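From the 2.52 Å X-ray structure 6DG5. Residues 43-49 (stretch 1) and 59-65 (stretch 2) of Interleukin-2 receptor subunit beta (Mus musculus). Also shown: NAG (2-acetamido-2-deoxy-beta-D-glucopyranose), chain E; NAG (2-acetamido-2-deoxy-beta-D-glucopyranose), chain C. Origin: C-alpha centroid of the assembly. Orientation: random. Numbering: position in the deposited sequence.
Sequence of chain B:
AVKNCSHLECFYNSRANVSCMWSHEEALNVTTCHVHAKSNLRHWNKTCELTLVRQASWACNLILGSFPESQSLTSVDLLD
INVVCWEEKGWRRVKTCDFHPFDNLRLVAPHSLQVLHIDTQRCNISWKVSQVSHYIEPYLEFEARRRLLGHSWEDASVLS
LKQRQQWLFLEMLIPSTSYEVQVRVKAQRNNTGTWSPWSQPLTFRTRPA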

# COMPACT_ATOMS: atom_id res chain seq x y z
N HIS B 43 -13.95 -3.56 23.75
CA HIS B 43 -14.61 -3.49 25.05
C HIS B 43 -13.82 -2.70 26.08
O HIS B 43 -14.35 -2.44 27.17
CB HIS B 43 -14.88 -4.90 25.58
CG HIS B 43 -15.93 -5.65 24.82
ND1 HIS B 43 -15.94 -7.03 24.74
CD2 HIS B 43 -17.01 -5.22 24.13
CE1 HIS B 43 -16.98 -7.41 24.02
NE2 HIS B 43 -17.64 -6.34 23.64
N TRP B 44 -12.59 -2.29 25.78
CA TRP B 44 -11.78 -1.64 26.79
C TRP B 44 -12.11 -0.16 26.91
O TRP B 44 -12.86 0.41 26.11
CB TRP B 44 -10.28 -1.83 26.51
CG TRP B 44 -9.84 -1.56 25.10
CD1 TRP B 44 -9.44 -2.49 24.18
CD2 TRP B 44 -9.71 -0.28 24.46
NE1 TRP B 44 -9.09 -1.87 23.01
CE2 TRP B 44 -9.25 -0.52 23.15
CE3 TRP B 44 -9.95 1.03 24.87
CZ2 TRP B 44 -9.02 0.52 22.25
CZ3 TRP B 44 -9.73 2.06 23.96
CH2 TRP B 44 -9.27 1.79 22.67
N ASN B 45 -11.52 0.47 27.92
CA ASN B 45 -11.74 1.89 28.21
C ASN B 45 -10.45 2.43 28.82
O ASN B 45 -10.12 2.08 29.96
CB ASN B 45 -12.93 2.08 29.14
CG ASN B 45 -13.19 3.53 29.46
OD1 ASN B 45 -12.67 4.44 28.81
ND2 ASN B 45 -14.02 3.77 30.48
N LYS B 46 -9.73 3.26 28.07
CA LYS B 46 -8.41 3.72 28.46
C LYS B 46 -8.47 5.14 29.03
O LYS B 46 -9.30 5.96 28.62
CB LYS B 46 -7.45 3.68 27.27
CG LYS B 46 -7.16 2.27 26.78
CD LYS B 46 -6.25 1.53 27.75
CE LYS B 46 -6.49 0.03 27.72
NZ LYS B 46 -6.32 -0.56 26.36
N THR B 47 -7.57 5.42 29.97
CA THR B 47 -7.58 6.68 30.70
C THR B 47 -6.15 7.20 30.89
O THR B 47 -5.20 6.42 30.94
CB THR B 47 -8.25 6.54 32.08
OG1 THR B 47 -7.67 5.43 32.78
CG2 THR B 47 -9.75 6.32 31.93
N CYS B 48 -6.03 8.52 31.01
CA CYS B 48 -4.76 9.17 31.29
C CYS B 48 -5.05 10.52 31.93
O CYS B 48 -6.16 11.05 31.82
CB CYS B 48 -3.92 9.35 30.01
SG CYS B 48 -4.75 10.36 28.76
N GLU B 49 -4.03 11.09 32.58
CA GLU B 49 -4.15 12.38 33.24
C GLU B 49 -3.47 13.46 32.40
O GLU B 49 -2.36 13.27 31.91
CB GLU B 49 -3.53 12.35 34.63
CG GLU B 49 -3.69 13.66 35.40
CD GLU B 49 -2.86 13.70 36.67
OE1 GLU B 49 -1.97 12.84 36.83
OE2 GLU B 49 -3.10 14.60 37.51
C1 NAG E . 3.01 8.33 22.88
C2 NAG E . 4.46 8.01 23.29
C3 NAG E . 5.12 9.22 23.96
C4 NAG E . 4.92 10.50 23.15
C5 NAG E . 3.43 10.68 22.89
C6 NAG E . 3.09 11.91 22.08
C7 NAG E . 4.80 5.63 23.79
C8 NAG E . 4.79 4.58 24.86
N2 NAG E . 4.50 6.87 24.18
O3 NAG E . 6.51 8.97 24.13
O4 NAG E . 5.43 11.60 23.90
O5 NAG E . 2.96 9.55 22.16
O6 NAG E . 2.55 11.56 20.81
O7 NAG E . 5.07 5.37 22.62
C1 NAG C . 6.22 12.53 23.13
C2 NAG C . 6.17 13.86 23.89
C3 NAG C . 7.00 14.92 23.17
C4 NAG C . 8.41 14.41 22.87
C5 NAG C . 8.34 13.05 22.17
C6 NAG C . 9.69 12.41 21.94
C7 NAG C . 4.04 13.98 25.10
C8 NAG C . 2.65 14.53 25.09
N2 NAG C . 4.80 14.31 24.05
O3 NAG C . 7.07 16.09 23.97
O4 NAG C . 9.06 15.35 22.03
O5 NAG C . 7.58 12.13 22.96
O6 NAG C . 10.18 11.81 23.13
O7 NAG C . 4.46 13.27 26.00
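Stretch 2 59-65: ACNLILG

Two neighbouring strands can lie side by side without a single hydrogen bond between them, and in this segment of the interleukin-2 receptor beta subunit the contact consists instead of a disulfide with apolar and other close contacts. The bond joins Cys48 SG to Cys60 SG at 2.0 Å, with a chi3 of 132°, well wide of the right angle that disulfides usually favour. Both cysteines direct their CA-to-CB bonds toward the opposing stretch, consistent with the covalent link, and their CA atoms, 6.0 Å apart, mark the register.

Residues Ala59 to Ile63 continue a strand that begins earlier in the chain, and stretch 2 then leaves that conformation at Leu64, where phi/psi is -94/-2. Its partner is a weakly bonded strand spanning about Lys46 to Glu49. The two run roughly antiparallel, their N-to-C directions 151° apart and their axes approaching to 6.2 Å. Because the directions oppose, later residues of stretch 2 meet earlier residues of stretch 1.

Leu62 lies two residues beyond Cys60. Its CA-to-CB bond points sideways, but the end of the side chain comes nearer: Leu62 CD2 lies 3.8 Å from Lys46 CB, while Leu62 CG packs 3.9 Å from Cys48 SG, extending the apolar surface around the sulfur. Leu64 repeats the pattern, starting sideways and bringing its CD2 to 3.5 Å from Trp44 CH2, an oblique approach to the indole. Lys46 also reaches along stretch 2, its CD 4.1 Å from Ile63 O.

The CA-to-CB bond of Asn61 points away from stretch 1, and Asn61 ND2 donates a hydrogen bond to O7 of the chain C NAG at 3.0 Å. Ala59, two residues earlier and also directed away, places its CB 3.6 Å from C8 of the same NAG. Altogether the two stretches bury 423 Å², a modest interface anchored by one covalent bond.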

# COMPACT_ATOMS: atom_id res chain seq x y z
N ALA B 59 -1.43 17.97 27.80
CA ALA B 59 -1.25 16.79 26.97
C ALA B 59 -1.57 15.52 27.74
O ALA B 59 -1.52 15.47 28.98
CB ALA B 59 0.17 16.72 26.42
N CYS B 60 -1.87 14.47 26.98
CA CYS B 60 -2.24 13.16 27.52
C CYS B 60 -1.78 12.10 26.53
O CYS B 60 -1.77 12.33 25.32
CB CYS B 60 -3.76 13.06 27.73
SG CYS B 60 -4.30 12.28 29.27
N ASN B 61 -1.41 10.93 27.05
CA ASN B 61 -0.90 9.84 26.23
C ASN B 61 -1.68 8.57 26.53
O ASN B 61 -1.52 7.98 27.61
CB ASN B 61 0.59 9.64 26.44
CG ASN B 61 1.42 10.75 25.83
OD1 ASN B 61 1.01 11.38 24.86
ND2 ASN B 61 2.60 10.99 26.40
N LEU B 62 -2.52 8.15 25.59
CA LEU B 62 -3.27 6.90 25.70
C LEU B 62 -2.45 5.80 25.03
O LEU B 62 -2.38 5.73 23.80
CB LEU B 62 -4.64 7.04 25.06
CG LEU B 62 -5.61 8.02 25.74
CD1 LEU B 62 -6.56 8.63 24.71
CD2 LEU B 62 -6.38 7.33 26.84
N ILE B 63 -1.83 4.94 25.83
CA ILE B 63 -1.07 3.81 25.32
C ILE B 63 -2.03 2.63 25.19
O ILE B 63 -2.47 2.06 26.19
CB ILE B 63 0.12 3.47 26.22
CG1 ILE B 63 1.14 4.61 26.22
CG2 ILE B 63 0.77 2.17 25.77
CD1 ILE B 63 0.98 5.58 27.37
N LEU B 64 -2.36 2.27 23.95
CA LEU B 64 -3.42 1.31 23.66
C LEU B 64 -2.93 -0.12 23.50
O LEU B 64 -3.76 -1.02 23.28
CB LEU B 64 -4.18 1.72 22.40
CG LEU B 64 -5.36 2.68 22.52
CD1 LEU B 64 -4.90 4.08 22.86
CD2 LEU B 64 -6.17 2.68 21.24
N GLY B 65 -1.62 -0.37 23.58
CA GLY B 65 -1.10 -1.70 23.31
C GLY B 65 0.06 -2.04 24.21
O GLY B 65 0.59 -1.20 24.94